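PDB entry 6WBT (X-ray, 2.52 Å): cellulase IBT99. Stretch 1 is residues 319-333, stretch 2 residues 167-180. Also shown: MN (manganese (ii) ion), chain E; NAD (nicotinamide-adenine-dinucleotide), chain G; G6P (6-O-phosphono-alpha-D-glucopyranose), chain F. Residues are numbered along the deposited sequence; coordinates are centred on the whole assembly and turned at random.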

ATOM      1  N   GLY A 319      21.807  -1.287  36.822  1.00 69.77           N
ATOM      2  CA  GLY A 319      21.172  -1.339  35.523  1.00 69.89           C
ATOM      3  C   GLY A 319      20.437  -0.051  35.183  1.00 70.39           C
ATOM      4  O   GLY A 319      20.130   0.778  36.043  1.00 71.14           O
ATOM      5  N   VAL A 320      20.151   0.112  33.892  1.00 70.11           N
ATOM      6  CA  VAL A 320      19.405   1.265  33.401  1.00 70.25           C
ATOM      7  C   VAL A 320      17.933   0.881  33.349  1.00 70.76           C
ATOM      8  O   VAL A 320      17.113   1.566  32.727  1.00 69.77           O
ATOM      9  CB  VAL A 320      19.916   1.720  32.022  1.00 69.63           C
ATOM     10  CG1 VAL A 320      19.620   3.198  31.802  1.00 70.70           C
ATOM     11  CG2 VAL A 320      21.404   1.442  31.894  1.00 68.53           C
ATOM     12  N   HIS A 321      17.597  -0.226  34.011  1.00 72.32           N
ATOM     13  CA  HIS A 321      16.227  -0.722  33.998  1.00 74.90           C
ATOM     14  C   HIS A 321      15.277   0.277  34.649  1.00 74.67           C
ATOM     15  O   HIS A 321      14.303   0.721  34.033  1.00 74.52           O
ATOM     16  CB  HIS A 321      16.165  -2.075  34.706  1.00 78.33           C
ATOM     17  CG  HIS A 321      14.858  -2.779  34.541  1.00 81.60           C
ATOM     18  ND1 HIS A 321      13.970  -2.955  35.581  1.00 82.60           N
ATOM     19  CD2 HIS A 321      14.285  -3.350  33.455  1.00 81.92           C
ATOM     20  CE1 HIS A 321      12.910  -3.609  35.143  1.00 82.32           C
ATOM     21  NE2 HIS A 321      13.072  -3.854  33.855  1.00 81.88           N
ATOM     22  N   GLY A 322      15.552   0.649  35.900  1.00 73.50           N
ATOM     23  CA  GLY A 322      14.678   1.577  36.592  1.00 72.12           C
ATOM     24  C   GLY A 322      14.767   2.998  36.075  1.00 71.15           C
ATOM     25  O   GLY A 322      13.775   3.732  36.098  1.00 71.60           O
ATOM     26  N   LYS A 323      15.947   3.411  35.602  1.00 70.07           N
ATOM     27  CA  LYS A 323      16.109   4.779  35.120  1.00 69.32           C
ATOM     28  C   LYS A 323      15.287   5.030  33.862  1.00 67.87           C
ATOM     29  O   LYS A 323      14.743   6.126  33.677  1.00 67.54           O
ATOM     30  CB  LYS A 323      17.585   5.075  34.855  1.00 71.22           C
ATOM     31  CG  LYS A 323      18.437   5.208  36.106  1.00 72.87           C
ATOM     32  CD  LYS A 323      19.888   5.490  35.750  1.00 73.98           C
ATOM     33  CE  LYS A 323      20.733   5.736  36.990  1.00 75.33           C
ATOM     34  NZ  LYS A 323      22.166   5.958  36.643  1.00 76.58           N
ATOM     35  N   PHE A 324      15.183   4.029  32.985  1.00 67.08           N
ATOM     36  CA  PHE A 324      14.476   4.212  31.722  1.00 66.34           C
ATOM     37  C   PHE A 324      12.963   4.192  31.909  1.00 63.52           C
ATOM     38  O   PHE A 324      12.246   4.956  31.251  1.00 62.69           O
ATOM     39  CB  PHE A 324      14.912   3.135  30.727  1.00 68.14           C
ATOM     40  CG  PHE A 324      14.021   3.019  29.526  1.00 69.73           C
ATOM     41  CD1 PHE A 324      13.858   4.087  28.660  1.00 70.29           C
ATOM     42  CD2 PHE A 324      13.356   1.835  29.254  1.00 70.49           C
ATOM     43  CE1 PHE A 324      13.039   3.980  27.554  1.00 70.06           C
ATOM     44  CE2 PHE A 324      12.540   1.721  28.147  1.00 70.16           C
ATOM     45  CZ  PHE A 324      12.381   2.795  27.296  1.00 69.79           C
ATOM     46  N   ILE A 325      12.461   3.335  32.798  1.00 61.23           N
ATOM     47  CA  ILE A 325      11.018   3.227  32.992  1.00 59.75           C
ATOM     48  C   ILE A 325      10.478   4.457  33.713  1.00 59.81           C
ATOM     49  O   ILE A 325       9.395   4.959  33.387  1.00 61.08           O
ATOM     50  CB  ILE A 325      10.684   1.929  33.748  1.00 59.78           C
ATOM     51  CG1 ILE A 325      11.218   0.724  32.975  1.00 61.82           C
ATOM     52  CG2 ILE A 325       9.183   1.808  33.966  1.00 58.02           C
ATOM     53  CD1 ILE A 325      11.347  -0.527  33.807  1.00 62.77           C
ATOM     54  N   VAL A 326      11.221   4.963  34.700  1.00 57.18           N
ATOM     55  CA  VAL A 326      10.784   6.154  35.421  1.00 54.21           C
ATOM     56  C   VAL A 326      10.780   7.369  34.501  1.00 54.42           C
ATOM     57  O   VAL A 326       9.911   8.243  34.607  1.00 56.98           O
ATOM     58  CB  VAL A 326      11.667   6.376  36.664  1.00 53.09           C
ATOM     59  CG1 VAL A 326      11.362   7.717  37.311  1.00 52.22           C
ATOM     60  CG2 VAL A 326      11.458   5.248  37.662  1.00 53.20           C
ATOM     61  N   LYS A 327      11.737   7.438  33.571  1.00 52.57           N
ATOM     62  CA  LYS A 327      11.779   8.553  32.630  1.00 51.85           C
ATOM     63  C   LYS A 327      10.545   8.583  31.737  1.00 51.80           C
ATOM     64  O   LYS A 327      10.079   9.665  31.360  1.00 52.21           O
ATOM     65  CB  LYS A 327      13.055   8.475  31.788  1.00 50.88           C
ATOM     66  CG  LYS A 327      13.178   9.556  30.724  1.00 51.58           C
ATOM     67  CD  LYS A 327      13.075  10.947  31.329  1.00 55.64           C
ATOM     68  CE  LYS A 327      13.072  12.018  30.250  1.00 58.94           C
ATOM     69  NZ  LYS A 327      12.799  13.371  30.807  1.00 62.34           N
ATOM     70  N   VAL A 328       9.997   7.416  31.397  1.00 49.91           N
ATOM     71  CA  VAL A 328       8.804   7.369  30.558  1.00 46.72           C
ATOM     72  C   VAL A 328       7.594   7.908  31.316  1.00 45.92           C
ATOM     73  O   VAL A 328       6.865   8.771  30.815  1.00 44.90           O
ATOM     74  CB  VAL A 328       8.563   5.936  30.048  1.00 43.90           C
ATOM     75  CG1 VAL A 328       7.187   5.823  29.424  1.00 41.90           C
ATOM     76  CG2 VAL A 328       9.640   5.544  29.041  1.00 43.67           C
ATOM     77  N   VAL A 329       7.364   7.406  32.533  1.00 45.32           N
ATOM     78  CA  VAL A 329       6.263   7.907  33.355  1.00 44.94           C
ATOM     79  C   VAL A 329       6.421   9.398  33.603  1.00 48.32           C
ATOM     80  O   VAL A 329       5.455  10.166  33.515  1.00 49.23           O
ATOM     81  CB  VAL A 329       6.183   7.137  34.686  1.00 41.80           C
ATOM     82  CG1 VAL A 329       5.016   7.648  35.519  1.00 41.96           C
ATOM     83  CG2 VAL A 329       6.089   5.642  34.450  1.00 40.12           C
ATOM     84  N   GLU A 330       7.640   9.829  33.931  1.00 49.95           N
ATOM     85  CA  GLU A 330       7.893  11.243  34.174  1.00 52.66           C
ATOM     86  C   GLU A 330       7.573  12.078  32.940  1.00 51.49           C
ATOM     87  O   GLU A 330       7.022  13.180  33.050  1.00 53.30           O
ATOM     88  CB  GLU A 330       9.345  11.440  34.604  1.00 55.93           C
ATOM     89  CG  GLU A 330       9.733  12.877  34.874  1.00 60.88           C
ATOM     90  CD  GLU A 330      11.203  13.023  35.205  1.00 64.87           C
ATOM     91  OE1 GLU A 330      11.801  12.052  35.717  1.00 65.90           O
ATOM     92  OE2 GLU A 330      11.765  14.108  34.950  1.00 67.24           O
ATOM     93  N   SER A 331       7.902  11.563  31.753  1.00 50.12           N
ATOM     94  CA  SER A 331       7.572  12.274  30.525  1.00 50.36           C
ATOM     95  C   SER A 331       6.077  12.249  30.234  1.00 49.90           C
ATOM     96  O   SER A 331       5.581  13.134  29.531  1.00 49.78           O
ATOM     97  CB  SER A 331       8.348  11.684  29.347  1.00 50.00           C
ATOM     98  OG  SER A 331       8.149  12.453  28.173  1.00 51.22           O
ATOM     99  N   LEU A 332       5.352  11.257  30.757  1.00 49.09           N
ATOM    100  CA  LEU A 332       3.900  11.235  30.638  1.00 48.97           C
ATOM    101  C   LEU A 332       3.237  12.240  31.570  1.00 53.00           C
ATOM    102  O   LEU A 332       2.153  12.749  31.259  1.00 53.44           O
ATOM    103  CB  LEU A 332       3.367   9.830  30.931  1.00 45.80           C
ATOM    104  CG  LEU A 332       3.674   8.717  29.929  1.00 40.71           C
ATOM    105  CD1 LEU A 332       3.446   7.352  30.558  1.00 38.17           C
ATOM    106  CD2 LEU A 332       2.817   8.874  28.688  1.00 39.49           C
ATOM    107  N   ILE A 333       3.866  12.538  32.706  1.00 55.04           N
ATOM    108  CA  ILE A 333       3.272  13.449  33.680  1.00 55.61           C
ATOM    109  C   ILE A 333       3.448  14.897  33.243  1.00 57.47           C
ATOM    110  O   ILE A 333       2.488  15.676  33.221  1.00 58.90           O
ATOM    111  CB  ILE A 333       3.879  13.207  35.074  1.00 55.25           C
ATOM    112  CG1 ILE A 333       3.669  11.757  35.505  1.00 54.54           C
ATOM    113  CG2 ILE A 333       3.267  14.154  36.095  1.00 55.42           C
ATOM    114  CD1 ILE A 333       4.608  11.304  36.596  1.00 54.94           C
TER
HETATM  115 MN    MN E 501      13.173  -6.759  26.540  1.00 59.69          MN
HETATM  116  PA  NAD G 503       9.745 -12.768  39.028  1.00 60.71           P
HETATM  117  O1A NAD G 503       9.265 -14.128  38.644  1.00 60.66           O
HETATM  118  O2A NAD G 503      10.880 -12.672  39.993  1.00 60.79           O
HETATM  119  O5B NAD G 503       8.501 -11.915  39.578  1.00 59.49           O
HETATM  120  C5B NAD G 503       7.317 -11.761  38.747  1.00 58.93           C
HETATM  121  C4B NAD G 503       6.138 -11.409  39.621  1.00 58.74           C
HETATM  122  O4B NAD G 503       4.937 -11.312  38.808  1.00 58.72           O
HETATM  123  C3B NAD G 503       5.800 -12.411  40.737  1.00 58.92           C
HETATM  124  O3B NAD G 503       5.629 -11.717  41.966  1.00 58.79           O
HETATM  125  C2B NAD G 503       4.468 -13.009  40.272  1.00 59.17           C
HETATM  126  O2B NAD G 503       3.675 -13.535  41.314  1.00 58.27           O
HETATM  127  C1B NAD G 503       3.863 -11.798  39.577  1.00 59.38           C
HETATM  128  N9A NAD G 503       2.741 -12.110  38.697  1.00 60.57           N
HETATM  129  C8A NAD G 503       2.599 -13.225  37.911  1.00 61.63           C
HETATM  130  N7A NAD G 503       1.481 -13.245  37.229  1.00 62.42           N
HETATM  131  C5A NAD G 503       0.835 -12.074  37.596  1.00 61.78           C
HETATM  132  C6A NAD G 503      -0.403 -11.519  37.218  1.00 61.66           C
HETATM  133  N6A NAD G 503      -1.239 -12.095  36.359  1.00 62.06           N
HETATM  134  N1A NAD G 503      -0.752 -10.335  37.773  1.00 61.36           N
HETATM  135  C2A NAD G 503       0.094  -9.761  38.639  1.00 61.28           C
HETATM  136  N3A NAD G 503       1.279 -10.189  39.066  1.00 61.17           N
HETATM  137  C4A NAD G 503       1.600 -11.365  38.503  1.00 61.40           C
HETATM  138  O3  NAD G 503      10.137 -11.961  37.699  1.00 63.16           O
HETATM  139  PN  NAD G 503      11.382 -11.017  37.334  1.00 64.77           P
HETATM  140  O1N NAD G 503      11.519  -9.968  38.387  1.00 65.78           O
HETATM  141  O2N NAD G 503      12.564 -11.873  37.023  1.00 64.49           O
HETATM  142  O5D NAD G 503      10.842 -10.345  35.984  1.00 65.09           O
HETATM  143  C5D NAD G 503       9.555  -9.681  36.027  1.00 64.02           C
HETATM  144  C4D NAD G 503       9.116  -9.358  34.621  1.00 63.82           C
HETATM  145  O4D NAD G 503       9.949  -8.299  34.097  1.00 64.07           O
HETATM  146  C3D NAD G 503       9.237 -10.502  33.604  1.00 64.18           C
HETATM  147  O3D NAD G 503       8.060 -10.563  32.810  1.00 65.01           O
HETATM  148  C2D NAD G 503      10.441 -10.039  32.778  1.00 63.47           C
HETATM  149  O2D NAD G 503      10.555 -10.648  31.502  1.00 62.16           O
HETATM  150  C1D NAD G 503      10.170  -8.541  32.718  1.00 65.22           C
HETATM  151  N1N NAD G 503      11.362  -7.763  32.277  1.00 67.80           N
HETATM  152  C2N NAD G 503      11.392  -7.220  31.020  1.00 69.46           C
HETATM  153  C3N NAD G 503      12.503  -6.515  30.581  1.00 71.34           C
HETATM  154  C7N NAD G 503      12.449  -5.895  29.208  1.00 73.81           C
HETATM  155  O7N NAD G 503      13.469  -5.847  28.527  1.00 75.16           O
HETATM  156  N7N NAD G 503      11.290  -5.390  28.806  1.00 74.43           N
HETATM  157  C4N NAD G 503      13.603  -6.395  31.424  1.00 70.34           C
HETATM  158  C5N NAD G 503      13.546  -6.915  32.699  1.00 69.07           C
HETATM  159  C6N NAD G 503      12.417  -7.592  33.107  1.00 67.87           C
HETATM  160  C1  G6P F 502      17.250  -7.427  29.223  1.00 91.49           C
HETATM  161  C2  G6P F 502      16.156  -7.941  28.291  1.00 90.50           C
HETATM  162  C3  G6P F 502      15.129  -8.769  29.055  1.00 89.51           C
HETATM  163  C4  G6P F 502      15.822  -9.837  29.892  1.00 88.54           C
HETATM  164  C5  G6P F 502      16.874  -9.179  30.776  1.00 88.09           C
HETATM  165  C6  G6P F 502      17.585 -10.177  31.685  1.00 84.11           C
HETATM  166  O1  G6P F 502      16.689  -6.490  30.148  1.00 92.79           O
HETATM  167  O2  G6P F 502      15.501  -6.832  27.665  1.00 90.32           O
HETATM  168  O3  G6P F 502      14.227  -9.387  28.131  1.00 89.80           O
HETATM  169  O4  G6P F 502      14.861 -10.519  30.704  1.00 88.53           O
HETATM  170  O5  G6P F 502      17.828  -8.515  29.946  1.00 90.46           O
HETATM  171  O6  G6P F 502      16.996 -11.472  31.582  1.00 80.37           O
HETATM  172  P   G6P F 502      17.348 -12.597  32.678  1.00 77.48           P
HETATM  173  O1P G6P F 502      17.477 -13.867  31.875  1.00 77.80           O
HETATM  174  O2P G6P F 502      16.182 -12.563  33.636  1.00 77.65           O
HETATM  175  O3P G6P F 502      18.646 -12.112  33.279  1.00 76.76           O
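Stretch 2 167-180: IINICDMPVEIEAR

Stretch 2 enters as a β-strand, passes through a short turn and leaves as a helix. Its strand and the helix 321-333 run nearly antiparallel, at 154° between their N-to-C directions, with axes 10.7 Å apart at closest approach. Side chains alternate along the strand, so Ile167 and Asn169 stay out of reach while Ile168 and Ile170 point toward the helix. Ile168 packs against two residues one helical turn apart: its CD1 lies 3.6 Å from Val328 CG1 and its CG2 4.4 Å from Leu332 CD1. Ile170 CD1 reaches nearer the helix N-terminus, 3.5 Å from Phe324 CE2 and 3.8 Å from Ile325 CG1; β-branched isoleucine favours the extended strand, and its CD1 extends the side chain to the helix.

Cys171 precedes the turn into the helix. Its side chain points away from stretch 1, and its SG binds manganese at 2.4 Å while accepting a capping hydrogen bond from Met173 N (3.3 Å). Asp172 faces back: OD2 lies at the edge of the His321 ring, 3.3 Å from CD2, and OD1 accepts a 2.5 Å hydrogen bond from O1 of the sugar phosphate G6P.

In the following helix, β-branched Val175 offers two methyls: CG2 lies over the Phe324 ring face, 3.9 Å from its centroid, a CH-π contact, while CG1 meets Val320 CG1 at 3.7 Å. One turn on, small Ala179 places CB 4.1 Å from Val320 CG2.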

ATOM      1  N   ILE A 167      -1.863   2.325  27.165  1.00 44.90           N
ATOM      2  CA  ILE A 167      -0.723   1.492  27.517  1.00 41.79           C
ATOM      3  C   ILE A 167       0.440   1.834  26.596  1.00 42.21           C
ATOM      4  O   ILE A 167       0.252   2.184  25.426  1.00 44.22           O
ATOM      5  CB  ILE A 167      -1.077  -0.013  27.434  1.00 39.32           C
ATOM      6  CG1 ILE A 167       0.087  -0.884  27.914  1.00 37.15           C
ATOM      7  CG2 ILE A 167      -1.493  -0.394  26.019  1.00 36.41           C
ATOM      8  CD1 ILE A 167      -0.193  -2.370  27.838  1.00 33.63           C
ATOM      9  N   ILE A 168       1.653   1.750  27.140  1.00 40.09           N
ATOM     10  CA  ILE A 168       2.878   1.962  26.378  1.00 40.39           C
ATOM     11  C   ILE A 168       3.846   0.837  26.719  1.00 39.69           C
ATOM     12  O   ILE A 168       4.257   0.693  27.878  1.00 40.68           O
ATOM     13  CB  ILE A 168       3.510   3.337  26.660  1.00 40.72           C
ATOM     14  CG1 ILE A 168       4.957   3.376  26.160  1.00 43.78           C
ATOM     15  CG2 ILE A 168       3.414   3.692  28.140  1.00 39.43           C
ATOM     16  CD1 ILE A 168       5.635   4.712  26.356  1.00 46.76           C
ATOM     17  N   ASN A 169       4.200   0.037  25.719  1.00 37.68           N
ATOM     18  CA  ASN A 169       5.098  -1.096  25.892  1.00 38.85           C
ATOM     19  C   ASN A 169       6.519  -0.679  25.537  1.00 39.78           C
ATOM     20  O   ASN A 169       6.760  -0.146  24.448  1.00 39.61           O
ATOM     21  CB  ASN A 169       4.655  -2.274  25.025  1.00 40.08           C
ATOM     22  CG  ASN A 169       3.198  -2.640  25.241  1.00 41.47           C
ATOM     23  OD1 ASN A 169       2.868  -3.421  26.132  1.00 41.98           O
ATOM     24  ND2 ASN A 169       2.318  -2.073  24.423  1.00 40.30           N
ATOM     25  N   ILE A 170       7.454  -0.924  26.453  1.00 41.29           N
ATOM     26  CA  ILE A 170       8.839  -0.507  26.301  1.00 44.83           C
ATOM     27  C   ILE A 170       9.751  -1.701  26.566  1.00 48.95           C
ATOM     28  O   ILE A 170       9.300  -2.795  26.903  1.00 48.02           O
ATOM     29  CB  ILE A 170       9.198   0.672  27.230  1.00 42.60           C
ATOM     30  CG1 ILE A 170       8.951   0.291  28.691  1.00 42.68           C
ATOM     31  CG2 ILE A 170       8.403   1.913  26.853  1.00 42.44           C
ATOM     32  CD1 ILE A 170       9.374   1.357  29.679  1.00 43.88           C
ATOM     33  N   CYS A 171      11.053  -1.470  26.410  1.00 54.06           N
ATOM     34  CA  CYS A 171      12.064  -2.497  26.623  1.00 57.39           C
ATOM     35  C   CYS A 171      13.390  -1.814  26.924  1.00 58.93           C
ATOM     36  O   CYS A 171      13.688  -0.750  26.377  1.00 57.89           O
ATOM     37  CB  CYS A 171      12.200  -3.411  25.401  1.00 59.54           C
ATOM     38  SG  CYS A 171      13.552  -4.604  25.499  1.00 62.61           S
ATOM     39  N   ASP A 172      14.182  -2.439  27.794  1.00 62.60           N
ATOM     40  CA  ASP A 172      15.458  -1.875  28.216  1.00 63.44           C
ATOM     41  C   ASP A 172      16.657  -2.508  27.520  1.00 61.43           C
ATOM     42  O   ASP A 172      17.790  -2.089  27.774  1.00 59.53           O
ATOM     43  CB  ASP A 172      15.618  -2.004  29.736  1.00 66.59           C
ATOM     44  CG  ASP A 172      15.942  -3.420  30.175  1.00 70.46           C
ATOM     45  OD1 ASP A 172      15.444  -4.372  29.541  1.00 71.93           O
ATOM     46  OD2 ASP A 172      16.697  -3.582  31.155  1.00 72.32           O
HETATM   47  N   MSE A 173      16.442  -3.499  26.660  1.00 59.08           N
HETATM   48  CA  MSE A 173      17.546  -4.131  25.939  1.00 59.82           C
HETATM   49  C   MSE A 173      18.270  -3.155  24.997  1.00 59.16           C
HETATM   50  O   MSE A 173      19.501  -3.146  24.966  1.00 61.28           O
HETATM   51  CB  MSE A 173      17.054  -5.357  25.160  1.00 59.53           C
HETATM   52  CG  MSE A 173      18.165  -6.183  24.526  1.00 61.84           C
HETATM   53 SE   MSE A 173      19.287  -7.087  25.843  0.58 64.89          SE
HETATM   54  CE  MSE A 173      20.905  -6.019  25.655  1.00 62.78           C
ATOM     55  N   PRO A 174      17.534  -2.339  24.226  1.00 57.12           N
ATOM     56  CA  PRO A 174      18.228  -1.291  23.458  1.00 57.40           C
ATOM     57  C   PRO A 174      18.929  -0.279  24.346  1.00 56.78           C
ATOM     58  O   PRO A 174      20.018   0.194  24.000  1.00 57.38           O
ATOM     59  CB  PRO A 174      17.098  -0.652  22.636  1.00 57.39           C
ATOM     60  CG  PRO A 174      16.054  -1.703  22.552  1.00 56.95           C
ATOM     61  CD  PRO A 174      16.101  -2.389  23.876  1.00 56.42           C
ATOM     62  N   VAL A 175      18.335   0.059  25.493  1.00 59.69           N
ATOM     63  CA  VAL A 175      18.964   1.015  26.400  1.00 60.64           C
ATOM     64  C   VAL A 175      20.218   0.415  27.024  1.00 61.78           C
ATOM     65  O   VAL A 175      21.208   1.118  27.259  1.00 61.43           O
ATOM     66  CB  VAL A 175      17.958   1.471  27.475  1.00 63.24           C
ATOM     67  CG1 VAL A 175      18.524   2.639  28.272  1.00 66.00           C
ATOM     68  CG2 VAL A 175      16.630   1.844  26.835  1.00 61.25           C
ATOM     69  N   GLU A 176      20.200  -0.892  27.301  1.00 62.87           N
ATOM     70  CA  GLU A 176      21.392  -1.552  27.827  1.00 64.18           C
ATOM     71  C   GLU A 176      22.498  -1.607  26.782  1.00 60.86           C
ATOM     72  O   GLU A 176      23.683  -1.497  27.117  1.00 62.72           O
ATOM     73  CB  GLU A 176      21.041  -2.956  28.318  1.00 66.69           C
ATOM     74  CG  GLU A 176      20.334  -2.981  29.662  1.00 71.89           C
ATOM     75  CD  GLU A 176      21.295  -2.845  30.827  1.00 77.09           C
ATOM     76  OE1 GLU A 176      21.564  -3.864  31.496  1.00 80.15           O
ATOM     77  OE2 GLU A 176      21.789  -1.724  31.071  1.00 77.99           O
ATOM     78  N   ILE A 177      22.132  -1.786  25.510  1.00 55.33           N
ATOM     79  CA  ILE A 177      23.124  -1.716  24.443  1.00 53.15           C
ATOM     80  C   ILE A 177      23.680  -0.303  24.332  1.00 54.71           C
ATOM     81  O   ILE A 177      24.880  -0.108  24.099  1.00 55.64           O
ATOM     82  CB  ILE A 177      22.514  -2.194  23.112  1.00 50.55           C
ATOM     83  CG1 ILE A 177      22.140  -3.675  23.193  1.00 48.35           C
ATOM     84  CG2 ILE A 177      23.481  -1.964  21.961  1.00 49.81           C
ATOM     85  CD1 ILE A 177      21.488  -4.209  21.936  1.00 45.55           C
ATOM     86  N   GLU A 178      22.822   0.706  24.510  1.00 55.30           N
ATOM     87  CA  GLU A 178      23.288   2.088  24.490  1.00 56.51           C
ATOM     88  C   GLU A 178      24.219   2.383  25.658  1.00 57.65           C
ATOM     89  O   GLU A 178      25.081   3.263  25.554  1.00 57.49           O
ATOM     90  CB  GLU A 178      22.094   3.044  24.503  1.00 57.37           C
ATOM     91  CG  GLU A 178      21.289   3.036  23.214  1.00 56.21           C
ATOM     92  CD  GLU A 178      20.084   3.952  23.267  1.00 56.90           C
ATOM     93  OE1 GLU A 178      19.497   4.108  24.358  1.00 58.38           O
ATOM     94  OE2 GLU A 178      19.725   4.521  22.215  1.00 56.02           O
ATOM     95  N   ALA A 179      24.062   1.666  26.773  1.00 58.12           N
ATOM     96  CA  ALA A 179      24.992   1.823  27.886  1.00 60.52           C
ATOM     97  C   ALA A 179      26.376   1.304  27.519  1.00 61.75           C
ATOM     98  O   ALA A 179      27.391   1.885  27.921  1.00 64.06           O
ATOM     99  CB  ALA A 179      24.458   1.104  29.124  1.00 47.70           C
ATOM    100  N   ARG A 180      26.436   0.213  26.753  1.00 60.46           N
ATOM    101  CA  ARG A 180      27.722  -0.300  26.298  1.00 58.84           C
ATOM    102  C   ARG A 180      28.357   0.638  25.280  1.00 57.92           C
ATOM    103  O   ARG A 180      29.572   0.865  25.309  1.00 59.13           O
ATOM    104  CB  ARG A 180      27.551  -1.700  25.706  1.00 55.95           C
ATOM    105  CG  ARG A 180      26.711  -2.653  26.550  1.00 57.38           C
ATOM    106  CD  ARG A 180      27.466  -3.191  27.764  1.00 62.61           C
ATOM    107  NE  ARG A 180      27.641  -2.190  28.814  1.00 67.19           N
ATOM    108  CZ  ARG A 180      26.701  -1.855  29.691  1.00 69.68           C
ATOM    109  NH1 ARG A 180      25.510  -2.438  29.648  1.00 69.13           N
ATOM    110  NH2 ARG A 180      26.949  -0.933  30.611  1.00 71.26           N
TER